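Local coordinates for protein aldo-keto reductase family 1 member C1 (Caenorhabditis elegans, PDB 1QWK) that probably catalyses the NADPH-dependent reduction of aldehydes and ketones, as an aldo-keto reductase of the aldose reductase type with a TIM-barrel fold, at residues 137-142 against 166-171; 241-246 against 277-282; 45-50 against 259-264. All coordinates share one frame; numbering follows the deposited sequence.

Contact 1 (137-142 against 166-171); sequences QFDAVY and LGLTPV
D139 on helix 131-143 grips T169, in the loop between helix 157-164 and strand 173-177, through a single carboxylate oxygen. OD1 accepts the backbone N of T169 at 3.0 Å, a fairly straight bond that arrives from above the carboxylate plane, and the T169 hydroxyl OG1 at 2.6 Å on its anti side. T169 can offer both donors at once because OG1 turns in beside its own backbone N (chi1 -63°). That rotation also sends CG2 over a face of the Y142 ring, a CH-pi contact 3.9 Å from the centroid. L168 comes alongside, its CB lying 3.5 Å from D139 OD1. The tight part is thus the buried pair D139 and T169, where two donors on OD1 probably draw charge toward that oxygen, while OD2 is paired with K143. The flanks are looser: L168 and Y142 are partly exposed, and each gives up less surface to the contact. T169 O takes a second bond to the same helix, from W135 NE1, and the Y142 hydroxyl is bonded to N12. Such packing of a helix against the loop that leads into a later strand belongs to the outer helical layer of a TIM barrel.

Contact 2 (241-246 against 277-282); sequences THKTPA and FDFSLT
This is a surface contact on the outside of the barrel, where K243, in the short link between helices 232-241 and 245-255, lies against D278 and F279 in the loop between helices 267-274 and 283-289. It combines a salt bridge with aliphatic packing on an aromatic ring, and K243 supplies both. Its side chain bends at chi2 and chi3, which folds the methylenes over F279 and still brings the ammonium group to D278. CG stands over the centre of the ring, 3.9 Å from the centroid and only 7° off the ring normal, a CH-pi contact made squarely on one face. Further along the chain, CE comes within 3.6 Å of F279 CE2. The K243 and D278 side chains reach toward each other from opposite directions, and NZ meets the carboxylate: the bond to OD1, at 3.0 Å, comes in on the syn side and 22° out of the carboxylate plane, whereas the one to OD2, at 3.1 Å, is weak. The strongest polar partner of NZ is the backbone O of E275, which together with D278 probably restrains the ammonium group. T241 adds a slighter touch, its CG2 lying 4.4 Å from F279 CD1, while its hydroxyl is bonded back to L237 O.

K243 follows directly on the end of a helix. H242, with positive phi, is the C-prime residue of a Schellman motif that closes helix 232-241, and K243 N bonds to A238 O. T244 then serves as the N-cap of helix 245-255, whose R251 also touches F279. Because D278 is exposed, solvent probably weakens the charge pairing, so the contact probably relies on the methylene packing on F279 as well as on the ion pair.

Contact 3 (45-50 against 259-264); sequences LIDTAS and AILPKS
The carboxylate of D47 is the flat group here, and one of its faces is covered by a methyl of L261. CD1 of the leucine stands almost straight above the carboxylate carbon, 3.5 Å from D47 CG, and lies at the same 3.5 Å from D47 OD1. The other oxygen, OD2, carries the polar link of the group, a salt bridge to K81. D47 holds its CG anti to the backbone N (chi1 -175°), which swings the carboxylate inward to meet the leucine. The second methyl, L261 CD2, settles 3.7 Å from D47 CB and equally 3.7 Å from L45 CD2, the two leucines crossing at about a right angle. Both segments belong to the parallel sheet of a TIM barrel, 45-47 as its second strand and 259-261 as its eighth. In the closed barrel strand 21-22 lies between them, hydrogen-bonded to L45 and D47, and the two segments meet through side chains without a hydrogen bond, the CA atoms of D47 and L261 7.5 Å apart. Were L261 cut back to an alanine, a gap would probably open, the D47 carboxylate losing the methyl over its face and L45 CD2 its apolar neighbour. D47 lies next to K81, predicted to lower the pKa of Y52, the predicted proton donor; with H114, predicted to bind substrate, they probably correspond to the Asp-Tyr-Lys-His tetrad of aldo-keto reductases.

Contact 3 lies about 5 Å from the centre of the chain, among the strands and beside the predicted active site, while contacts 1 and 2 sit about 20 Å out, on opposite sides and with centres 38 Å apart. Their centres are 23 and 21 Å from that of contact 3. Along the chain, both segments of contact 1 fall between 45-50 and 259-264. Contacts 2 and 3 interleave, 259-264 coming between 241-246 and 277-282, and helix 245-255 leads directly into strand 259-261; even so, their nearest atoms stay about 6 Å apart. One barrel thus holds a buried contact near its predicted active site and two separate ones in its outer layer.

Contact 1 (137-142 against 166-171)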
# COMPACT_ATOMS: atom_id res chain seq x y z
N GLN A 137 -19.49 -0.54 -9.01
CA GLN A 137 -19.69 0.51 -8.02
C GLN A 137 -18.52 1.49 -8.00
O GLN A 137 -18.69 2.68 -7.75
CB GLN A 137 -19.89 -0.08 -6.62
CG GLN A 137 -21.14 -0.93 -6.46
CD GLN A 137 -21.45 -1.22 -5.01
OE1 GLN A 137 -21.90 -0.33 -4.27
NE2 GLN A 137 -21.19 -2.45 -4.58
N PHE A 138 -17.32 0.98 -8.27
CA PHE A 138 -16.14 1.83 -8.30
C PHE A 138 -16.20 2.74 -9.52
O PHE A 138 -15.83 3.92 -9.45
CB PHE A 138 -14.86 0.97 -8.30
CG PHE A 138 -14.44 0.54 -6.92
CD1 PHE A 138 -13.61 1.35 -6.15
CD2 PHE A 138 -14.98 -0.62 -6.35
CE1 PHE A 138 -13.32 1.03 -4.83
CE2 PHE A 138 -14.69 -0.95 -5.02
CZ PHE A 138 -13.86 -0.12 -4.26
N ASP A 139 -16.69 2.20 -10.63
CA ASP A 139 -16.84 2.97 -11.86
C ASP A 139 -17.77 4.15 -11.55
O ASP A 139 -17.50 5.28 -11.96
CB ASP A 139 -17.45 2.08 -12.94
CG ASP A 139 -17.80 2.85 -14.21
OD1 ASP A 139 -16.87 3.33 -14.90
OD2 ASP A 139 -19.00 2.99 -14.51
N ALA A 140 -18.84 3.87 -10.82
CA ALA A 140 -19.82 4.90 -10.46
C ALA A 140 -19.27 6.02 -9.58
O ALA A 140 -19.52 7.19 -9.84
CB ALA A 140 -21.03 4.25 -9.78
N VAL A 141 -18.52 5.67 -8.53
CA VAL A 141 -17.97 6.69 -7.65
C VAL A 141 -16.92 7.52 -8.38
O VAL A 141 -16.77 8.72 -8.12
CB VAL A 141 -17.38 6.09 -6.34
CG1 VAL A 141 -18.49 5.36 -5.59
CG2 VAL A 141 -16.23 5.13 -6.65
N TYR A 142 -16.21 6.89 -9.31
CA TYR A 142 -15.20 7.59 -10.11
C TYR A 142 -15.90 8.62 -10.99
O TYR A 142 -15.50 9.78 -11.04
CB TYR A 142 -14.45 6.59 -11.00
CG TYR A 142 -13.46 7.24 -11.95
CD1 TYR A 142 -12.27 7.79 -11.48
CD2 TYR A 142 -13.72 7.31 -13.32
CE1 TYR A 142 -11.36 8.40 -12.36
CE2 TYR A 142 -12.83 7.91 -14.20
CZ TYR A 142 -11.65 8.45 -13.72
OH TYR A 142 -10.76 9.03 -14.59
N LEU A 166 -15.32 -5.54 -18.48
CA LEU A 166 -16.61 -4.86 -18.44
C LEU A 166 -16.67 -3.65 -19.36
O LEU A 166 -17.76 -3.20 -19.73
CB LEU A 166 -16.92 -4.41 -17.01
CG LEU A 166 -17.09 -5.51 -15.97
CD1 LEU A 166 -17.38 -4.88 -14.62
CD2 LEU A 166 -18.22 -6.44 -16.38
N GLY A 167 -15.51 -3.11 -19.72
CA GLY A 167 -15.47 -1.96 -20.60
C GLY A 167 -15.85 -0.66 -19.91
O GLY A 167 -16.26 0.30 -20.57
N LEU A 168 -15.72 -0.62 -18.59
CA LEU A 168 -16.02 0.58 -17.83
C LEU A 168 -14.70 1.27 -17.51
O LEU A 168 -13.71 1.09 -18.23
CB LEU A 168 -16.75 0.21 -16.53
CG LEU A 168 -18.02 -0.64 -16.69
CD1 LEU A 168 -18.60 -0.96 -15.32
CD2 LEU A 168 -19.04 0.11 -17.56
N THR A 169 -14.67 2.07 -16.45
CA THR A 169 -13.45 2.76 -16.06
C THR A 169 -12.36 1.71 -15.82
O THR A 169 -12.60 0.71 -15.14
CB THR A 169 -13.67 3.58 -14.77
OG1 THR A 169 -14.65 4.60 -15.02
CG2 THR A 169 -12.37 4.24 -14.32
N PRO A 170 -11.17 1.90 -16.40
CA PRO A 170 -10.09 0.93 -16.20
C PRO A 170 -9.61 0.91 -14.76
O PRO A 170 -9.81 1.86 -14.01
CB PRO A 170 -9.00 1.43 -17.15
CG PRO A 170 -9.79 2.05 -18.26
CD PRO A 170 -10.86 2.82 -17.51
N VAL A 171 -8.99 -0.20 -14.36
CA VAL A 171 -8.43 -0.30 -13.02
C VAL A 171 -7.15 0.53 -13.11
O VAL A 171 -6.28 0.24 -13.94
CB VAL A 171 -8.08 -1.76 -12.67
CG1 VAL A 171 -7.33 -1.83 -11.35
CG2 VAL A 171 -9.37 -2.59 -12.58

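Contact 2 (241-246 against 277-282)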
# COMPACT_ATOMS: atom_id res chain seq x y z
N THR A 241 26.88 0.69 -1.54
CA THR A 241 26.24 1.97 -1.85
C THR A 241 26.21 2.93 -0.67
O THR A 241 25.80 4.08 -0.81
CB THR A 241 24.79 1.74 -2.30
OG1 THR A 241 24.08 1.07 -1.26
CG2 THR A 241 24.76 0.90 -3.57
N HIS A 242 26.65 2.45 0.49
CA HIS A 242 26.65 3.25 1.70
C HIS A 242 25.22 3.64 2.08
O HIS A 242 24.97 4.73 2.61
CB HIS A 242 27.52 4.50 1.51
CG HIS A 242 28.91 4.21 1.03
ND1 HIS A 242 29.76 3.36 1.71
CD2 HIS A 242 29.59 4.63 -0.06
CE1 HIS A 242 30.91 3.28 1.06
NE2 HIS A 242 30.83 4.04 -0.02
N LYS A 243 24.29 2.74 1.78
CA LYS A 243 22.87 2.95 2.09
C LYS A 243 22.50 1.86 3.11
O LYS A 243 23.26 0.92 3.32
CB LYS A 243 22.01 2.80 0.83
CG LYS A 243 22.35 3.78 -0.29
CD LYS A 243 22.13 5.24 0.13
CE LYS A 243 20.65 5.55 0.32
NZ LYS A 243 20.45 6.97 0.75
N THR A 244 21.34 2.00 3.75
CA THR A 244 20.93 0.99 4.72
C THR A 244 20.18 -0.13 4.01
O THR A 244 19.68 0.06 2.90
CB THR A 244 20.00 1.57 5.80
OG1 THR A 244 18.73 1.87 5.21
CG2 THR A 244 20.59 2.84 6.40
N PRO A 245 20.12 -1.31 4.63
CA PRO A 245 19.42 -2.45 4.03
C PRO A 245 17.98 -2.10 3.67
O PRO A 245 17.47 -2.50 2.62
CB PRO A 245 19.50 -3.51 5.13
CG PRO A 245 20.87 -3.25 5.70
CD PRO A 245 20.89 -1.74 5.81
N ALA A 246 17.32 -1.35 4.55
CA ALA A 246 15.94 -0.94 4.30
C ALA A 246 15.85 -0.06 3.05
O ALA A 246 14.96 -0.24 2.22
CB ALA A 246 15.38 -0.19 5.51
N PHE A 277 16.38 8.42 -2.97
CA PHE A 277 16.42 9.06 -4.28
C PHE A 277 17.80 9.55 -4.72
O PHE A 277 17.92 10.28 -5.70
CB PHE A 277 15.42 10.22 -4.31
CG PHE A 277 13.99 9.78 -4.13
CD1 PHE A 277 13.34 9.06 -5.12
CD2 PHE A 277 13.31 10.07 -2.95
CE1 PHE A 277 12.02 8.63 -4.95
CE2 PHE A 277 11.99 9.64 -2.76
CZ PHE A 277 11.35 8.92 -3.77
N ASP A 278 18.84 9.12 -4.00
CA ASP A 278 20.20 9.53 -4.33
C ASP A 278 20.98 8.41 -5.01
O ASP A 278 22.20 8.49 -5.15
CB ASP A 278 20.92 9.98 -3.06
CG ASP A 278 21.05 8.87 -2.04
OD1 ASP A 278 20.25 7.91 -2.10
OD2 ASP A 278 21.94 8.96 -1.17
N PHE A 279 20.27 7.36 -5.42
CA PHE A 279 20.89 6.23 -6.10
C PHE A 279 19.81 5.42 -6.82
O PHE A 279 18.63 5.69 -6.66
CB PHE A 279 21.65 5.33 -5.11
CG PHE A 279 20.77 4.45 -4.25
CD1 PHE A 279 20.95 3.07 -4.24
CD2 PHE A 279 19.80 5.00 -3.42
CE1 PHE A 279 20.18 2.25 -3.41
CE2 PHE A 279 19.02 4.19 -2.58
CZ PHE A 279 19.22 2.81 -2.58
N SER A 280 20.23 4.45 -7.62
CA SER A 280 19.30 3.59 -8.35
C SER A 280 19.94 2.23 -8.60
O SER A 280 21.17 2.09 -8.58
CB SER A 280 18.91 4.22 -9.69
OG SER A 280 20.01 4.26 -10.58
N LEU A 281 19.10 1.23 -8.83
CA LEU A 281 19.56 -0.12 -9.08
C LEU A 281 19.42 -0.53 -10.54
O LEU A 281 18.39 -0.30 -11.17
CB LEU A 281 18.78 -1.10 -8.19
CG LEU A 281 18.89 -0.86 -6.69
CD1 LEU A 281 18.13 -1.95 -5.94
CD2 LEU A 281 20.36 -0.85 -6.27
N THR A 282 20.48 -1.12 -11.08
CA THR A 282 20.49 -1.57 -12.47
C THR A 282 19.85 -2.95 -12.55
O THR A 282 19.60 -3.57 -11.52
CB THR A 282 21.92 -1.70 -13.00
OG1 THR A 282 22.60 -2.73 -12.28
CG2 THR A 282 22.67 -0.39 -12.83

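Contact 3 (45-50 against 259-264)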
# COMPACT_ATOMS: atom_id res chain seq x y z
N LEU A 45 2.16 11.41 -0.26
CA LEU A 45 1.07 10.44 -0.37
C LEU A 45 0.84 9.79 0.99
O LEU A 45 1.79 9.40 1.68
CB LEU A 45 1.38 9.36 -1.42
CG LEU A 45 0.27 8.32 -1.67
CD1 LEU A 45 0.34 7.78 -3.09
CD2 LEU A 45 0.41 7.18 -0.66
N ILE A 46 -0.42 9.71 1.38
CA ILE A 46 -0.83 9.08 2.64
C ILE A 46 -1.81 7.97 2.27
O ILE A 46 -2.81 8.21 1.59
CB ILE A 46 -1.56 10.08 3.58
CG1 ILE A 46 -0.65 11.28 3.89
CG2 ILE A 46 -1.95 9.37 4.88
CD1 ILE A 46 0.72 10.91 4.42
N ASP A 47 -1.52 6.76 2.73
CA ASP A 47 -2.36 5.60 2.43
C ASP A 47 -3.09 5.13 3.68
O ASP A 47 -2.47 4.83 4.70
CB ASP A 47 -1.50 4.45 1.90
CG ASP A 47 -2.32 3.26 1.47
OD1 ASP A 47 -2.72 3.21 0.28
OD2 ASP A 47 -2.60 2.38 2.32
N THR A 48 -4.42 5.08 3.60
CA THR A 48 -5.22 4.65 4.73
C THR A 48 -6.31 3.68 4.27
O THR A 48 -6.31 3.24 3.12
CB THR A 48 -5.85 5.87 5.44
OG1 THR A 48 -6.50 5.45 6.65
CG2 THR A 48 -6.86 6.56 4.54
N ALA A 49 -7.22 3.36 5.18
CA ALA A 49 -8.31 2.44 4.88
C ALA A 49 -9.39 2.60 5.94
O ALA A 49 -9.08 2.86 7.11
CB ALA A 49 -7.80 1.00 4.88
N SER A 50 -10.64 2.44 5.55
CA SER A 50 -11.73 2.59 6.51
C SER A 50 -11.55 1.62 7.68
O SER A 50 -11.84 1.97 8.83
CB SER A 50 -13.09 2.35 5.84
OG SER A 50 -13.23 1.01 5.41
N ALA A 259 5.22 1.62 -6.85
CA ALA A 259 5.16 2.70 -5.88
C ALA A 259 5.33 1.93 -4.57
O ALA A 259 5.07 0.72 -4.53
CB ALA A 259 3.81 3.40 -5.92
N ILE A 260 5.76 2.60 -3.50
CA ILE A 260 5.97 1.92 -2.22
C ILE A 260 5.27 2.59 -1.05
O ILE A 260 5.04 3.80 -1.06
CB ILE A 260 7.48 1.81 -1.89
CG1 ILE A 260 8.10 3.21 -1.83
CG2 ILE A 260 8.18 0.95 -2.94
CD1 ILE A 260 9.60 3.22 -1.50
N LEU A 261 4.96 1.79 -0.03
CA LEU A 261 4.27 2.25 1.18
C LEU A 261 4.90 1.75 2.47
O LEU A 261 4.32 0.92 3.16
CB LEU A 261 2.81 1.80 1.16
CG LEU A 261 1.89 2.37 0.09
CD1 LEU A 261 0.50 1.72 0.18
CD2 LEU A 261 1.78 3.88 0.25
N PRO A 262 6.11 2.24 2.82
CA PRO A 262 6.76 1.79 4.06
C PRO A 262 5.84 2.10 5.25
O PRO A 262 5.27 3.19 5.33
CB PRO A 262 8.05 2.61 4.08
CG PRO A 262 7.70 3.85 3.29
CD PRO A 262 6.91 3.26 2.14
N LYS A 263 5.72 1.14 6.17
CA LYS A 263 4.84 1.25 7.35
C LYS A 263 5.44 1.93 8.59
O LYS A 263 4.72 2.23 9.54
CB LYS A 263 4.34 -0.14 7.77
CG LYS A 263 5.45 -1.06 8.30
CD LYS A 263 4.89 -2.36 8.86
CE LYS A 263 5.99 -3.28 9.37
NZ LYS A 263 5.46 -4.54 9.97
N SER A 264 6.75 2.15 8.58
CA SER A 264 7.42 2.78 9.71
C SER A 264 6.61 3.94 10.30
O SER A 264 6.03 4.74 9.56
CB SER A 264 8.80 3.28 9.27
OG SER A 264 9.59 2.21 8.78